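Local coordinates for RND efflux system, outer membrane lipoprotein, NodT family (Burkholderia mallei, PDB 6U94) that is an outer membrane lipoprotein of the outer membrane factor family that probably serves as the exit duct of an RND efflux system, at residues K393-E396 with A397-R400; Q429-A432 with A433-L436. All coordinates share one frame; numbering follows the deposited sequence.

Contact 1: K393-E396 with A397-R400; sequences KAQE and AMIR
K393 to E396 and A397 to R400 are joined by four consecutive i to i+4 backbone hydrogen bonds, from M398 N to A394 O at 3.0 Å and I399 N to Q395 O at 2.9 Å among them, so the eight residues make about two turns of regular helix. Q395 and M398, three residues apart, run side by side and point the same way. Both carry CG anti to the backbone N (chi1 -159° and -152°), and M398 then bends at its last torsion, which brings its methyl CE obliquely above the amide plane, 3.7 Å from Q395 CD. An unbranched, flexible thioether suits this place because its methyl can reach both the Q395 side chain and A433. I399 lies one turn on from Q395: its CG1 packs 3.1 Å from Q395 O, while its CD1 comes within 4.3 Å of Q395 CG. The residues belong to helix 362-415, one of the long helices of an outer membrane factor of the TolC kind, and Q395, M398 and I399 all touch A433 of the following long helix, 421-454. The other flank of the turn is polar. R400 leaves the helix with an extended start and then folds at chi3 (-33°), laying one face of its guanidinium over A397, whose CA stands 3.4 Å above that plane, toward the rim of the group. The small A397 probably helps the flat group to settle this close to the backbone. E396 OE1 and R400 NH2 remain 5.9 Å apart, so opposite charges are near each other without forming a salt bridge.

Contact 2: Q429-A432 with A433-L436; sequences QLFA and AQQL
F431 and Q435, one turn apart on helix 421-454, meet with the glutamine amide laid across one face of the phenyl ring. This long helix is the returning arm of an antiparallel helical hairpin in the outer membrane factor fold, and backbone hydrogen bonds such as A433 N to Q429 O, 3.0 Å, and Q435 N to F431 O, 3.2 Å, keep its turns regular. The ring and amide planes are 29° apart, close enough to parallel for the amide to rest on the ring, with Q435 CD 3.7 Å from F431 CZ and one end of the amide above the ring centre. F431 has CG anti to the backbone N (chi1 -179°), whereas Q435 starts beside its own N (chi1 -64°) and extends back along the helix, which is how a side chain one turn later comes to lie over the ring. A flat aromatic suits this buried position: one face takes the amide, and the side chain also packs on L186 and T190 of helix 156-203. Q434 approaches the same ring differently, its OE1 lying at the edge near the ring plane, 4.4 Å from F431 CD1. Along its length Q434 slants across L430, the pair touching through Q434 CD and L430 CG at 4.0 Å and through Q434 CG and L430 CD1 at 4.1 Å; the branched leucine gives Q434 an apolar surface for both its CG methylene and its amide carbon. A433, a buried alanine, sets its CB against the turn before it, 3.4 Å from Q429 O. The Q434 chain also passes close over the preceding turn, its CG lying 3.2 Å from L430 O.

How the contacts relate
Contact 1 and contact 2 lie on helices 362-415 and 421-454, which follow each other in the chain and run antiparallel, so the two pairs of turns face each other across a helical hairpin with centres about 10 Å apart. A433 is the meeting point: M398 CE of contact 1 reaches its CB at 3.6 Å, and I399 CD1 comes to 3.4 Å from its O. Q395 also packs against L436, one turn further along. The small alanine permits close approach of the larger side chains. Contact 2 additionally turns F431 toward helix 156-203, so 429-436 lies between two helices, whereas contact 1 is mostly at the surface.

Contact 1: K393-E396 with A397-R400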
loop_
_atom_site.group_PDB
_atom_site.type_symbol
_atom_site.label_atom_id
_atom_site.label_comp_id
_atom_site.label_asym_id
_atom_site.label_seq_id
_atom_site.Cartn_x
_atom_site.Cartn_y
_atom_site.Cartn_z
ATOM N N LYS A 393 13.636 6.868 -7.525
ATOM C CA LYS A 393 14.981 7.180 -8.005
ATOM C C LYS A 393 14.948 8.225 -9.114
ATOM O O LYS A 393 15.819 9.101 -9.174
ATOM C CB LYS A 393 15.677 5.904 -8.480
ATOM C CG LYS A 393 16.087 4.983 -7.343
ATOM C CD LYS A 393 16.362 3.575 -7.839
ATOM C CE LYS A 393 16.723 2.636 -6.695
ATOM N NZ LYS A 393 18.088 2.900 -6.160
ATOM N N ALA A 394 13.953 8.150 -9.998
ATOM C CA ALA A 394 13.818 9.166 -11.035
ATOM C C ALA A 394 13.509 10.529 -10.430
ATOM O O ALA A 394 14.078 11.546 -10.845
ATOM C CB ALA A 394 12.733 8.763 -12.031
ATOM N N GLN A 395 12.616 10.565 -9.440
ATOM C CA GLN A 395 12.268 11.829 -8.805
ATOM C C GLN A 395 13.450 12.416 -8.044
ATOM O O GLN A 395 13.569 13.641 -7.937
ATOM C CB GLN A 395 11.072 11.631 -7.872
ATOM C CG GLN A 395 10.304 12.900 -7.549
ATOM C CD GLN A 395 9.500 13.419 -8.730
ATOM O OE1 GLN A 395 9.091 14.580 -8.752
ATOM N NE2 GLN A 395 9.259 12.557 -9.712
ATOM N N GLU A 396 14.329 11.565 -7.511
ATOM C CA GLU A 396 15.479 12.066 -6.766
ATOM C C GLU A 396 16.510 12.697 -7.696
ATOM O O GLU A 396 17.095 13.736 -7.365
ATOM C CB GLU A 396 16.103 10.940 -5.944
ATOM C CG GLU A 396 15.315 10.596 -4.687
ATOM C CD GLU A 396 15.858 9.381 -3.963
ATOM O OE1 GLU A 396 16.558 8.565 -4.600
ATOM O OE2 GLU A 396 15.584 9.242 -2.752
ATOM N N ALA A 397 16.749 12.086 -8.861
ATOM C CA ALA A 397 17.655 12.691 -9.831
ATOM C C ALA A 397 17.056 13.959 -10.423
ATOM O O ALA A 397 17.790 14.897 -10.757
ATOM C CB ALA A 397 17.992 11.690 -10.937
ATOM N N MET A 398 15.729 14.010 -10.552
ATOM C CA MET A 398 15.080 15.235 -11.009
ATOM C C MET A 398 15.235 16.348 -9.982
ATOM O O MET A 398 15.541 17.494 -10.336
ATOM C CB MET A 398 13.603 14.965 -11.298
ATOM C CG MET A 398 12.991 15.875 -12.348
ATOM S SD MET A 398 11.286 15.426 -12.736
ATOM C CE MET A 398 10.444 15.983 -11.261
ATOM N N ILE A 399 15.043 16.022 -8.702
ATOM C CA ILE A 399 15.255 16.996 -7.634
ATOM C C ILE A 399 16.715 17.426 -7.587
ATOM O O ILE A 399 17.025 18.571 -7.231
ATOM C CB ILE A 399 14.783 16.408 -6.286
ATOM C CG1 ILE A 399 13.258 16.291 -6.269
ATOM C CG2 ILE A 399 15.261 17.249 -5.106
ATOM C CD1 ILE A 399 12.719 15.469 -5.110
ATOM N N ARG A 400 17.633 16.534 -7.968
ATOM C CA ARG A 400 19.049 16.889 -7.975
ATOM C C ARG A 400 19.352 17.940 -9.039
ATOM O O ARG A 400 20.143 18.859 -8.802
ATOM C CB ARG A 400 19.902 15.639 -8.194
ATOM C CG ARG A 400 21.367 15.823 -7.846
ATOM C CD ARG A 400 22.155 14.528 -8.000
ATOM N NE ARG A 400 21.352 13.351 -7.675
ATOM C CZ ARG A 400 21.104 12.359 -8.526
ATOM N NH1 ARG A 400 21.611 12.393 -9.752
ATOM N NH2 ARG A 400 20.358 11.330 -8.149
#

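Contact 2: Q429-A432 with A433-L436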
loop_
_atom_site.group_PDB
_atom_site.type_symbol
_atom_site.label_atom_id
_atom_site.label_comp_id
_atom_site.label_asym_id
_atom_site.label_seq_id
_atom_site.Cartn_x
_atom_site.Cartn_y
_atom_site.Cartn_z
ATOM N N GLN A 429 9.115 24.334 -9.673
ATOM C CA GLN A 429 9.283 22.950 -10.103
ATOM C C GLN A 429 9.974 22.116 -9.033
ATOM O O GLN A 429 9.671 20.927 -8.883
ATOM C CB GLN A 429 10.077 22.890 -11.407
ATOM C CG GLN A 429 9.331 23.404 -12.620
ATOM C CD GLN A 429 10.104 23.182 -13.904
ATOM O OE1 GLN A 429 11.028 22.369 -13.952
ATOM N NE2 GLN A 429 9.734 23.907 -14.954
ATOM N N LEU A 430 10.904 22.716 -8.287
ATOM C CA LEU A 430 11.606 21.978 -7.242
ATOM C C LEU A 430 10.656 21.581 -6.118
ATOM O O LEU A 430 10.642 20.425 -5.682
ATOM C CB LEU A 430 12.765 22.817 -6.701
ATOM C CG LEU A 430 13.536 22.249 -5.507
ATOM C CD1 LEU A 430 14.218 20.942 -5.873
ATOM C CD2 LEU A 430 14.552 23.261 -4.998
ATOM N N PHE A 431 9.844 22.532 -5.645
ATOM C CA PHE A 431 8.914 22.242 -4.559
ATOM C C PHE A 431 7.868 21.216 -4.976
ATOM O O PHE A 431 7.450 20.389 -4.158
ATOM C CB PHE A 431 8.248 23.539 -4.089
ATOM C CG PHE A 431 7.285 23.349 -2.958
ATOM C CD1 PHE A 431 7.647 22.622 -1.836
ATOM C CD2 PHE A 431 6.019 23.912 -3.006
ATOM C CE1 PHE A 431 6.760 22.444 -0.788
ATOM C CE2 PHE A 431 5.128 23.742 -1.959
ATOM C CZ PHE A 431 5.500 23.008 -0.850
ATOM N N ALA A 432 7.442 21.240 -6.240
ATOM C CA ALA A 432 6.502 20.229 -6.711
ATOM C C ALA A 432 7.155 18.854 -6.759
ATOM O O ALA A 432 6.520 17.844 -6.431
ATOM C CB ALA A 432 5.958 20.614 -8.085
ATOM N N ALA A 433 8.430 18.800 -7.150
ATOM C CA ALA A 433 9.120 17.518 -7.233
ATOM C C ALA A 433 9.427 16.952 -5.855
ATOM O O ALA A 433 9.427 15.728 -5.677
ATOM C CB ALA A 433 10.407 17.667 -8.045
ATOM N N GLN A 434 9.697 17.817 -4.873
ATOM C CA GLN A 434 9.986 17.339 -3.526
ATOM C C GLN A 434 8.741 16.751 -2.870
ATOM O O GLN A 434 8.834 15.779 -2.113
ATOM C CB GLN A 434 10.558 18.473 -2.678
ATOM C CG GLN A 434 11.915 18.974 -3.149
ATOM C CD GLN A 434 12.424 20.135 -2.320
ATOM O OE1 GLN A 434 11.731 21.139 -2.140
ATOM N NE2 GLN A 434 13.640 20.002 -1.803
ATOM N N GLN A 435 7.571 17.333 -3.142
ATOM C CA GLN A 435 6.332 16.755 -2.638
ATOM C C GLN A 435 6.060 15.401 -3.280
ATOM O O GLN A 435 5.671 14.452 -2.593
ATOM C CB GLN A 435 5.167 17.711 -2.886
ATOM C CG GLN A 435 5.275 19.027 -2.134
ATOM C CD GLN A 435 4.272 20.056 -2.615
ATOM O OE1 GLN A 435 4.625 20.993 -3.334
ATOM N NE2 GLN A 435 3.014 19.891 -2.219
ATOM N N LEU A 436 6.278 15.291 -4.594
ATOM C CA LEU A 436 6.044 14.025 -5.279
ATOM C C LEU A 436 6.948 12.920 -4.755
ATOM O O LEU A 436 6.551 11.752 -4.747
ATOM C CB LEU A 436 6.245 14.190 -6.785
ATOM C CG LEU A 436 4.978 14.288 -7.633
ATOM C CD1 LEU A 436 5.304 14.087 -9.104
ATOM C CD2 LEU A 436 3.948 13.273 -7.161
#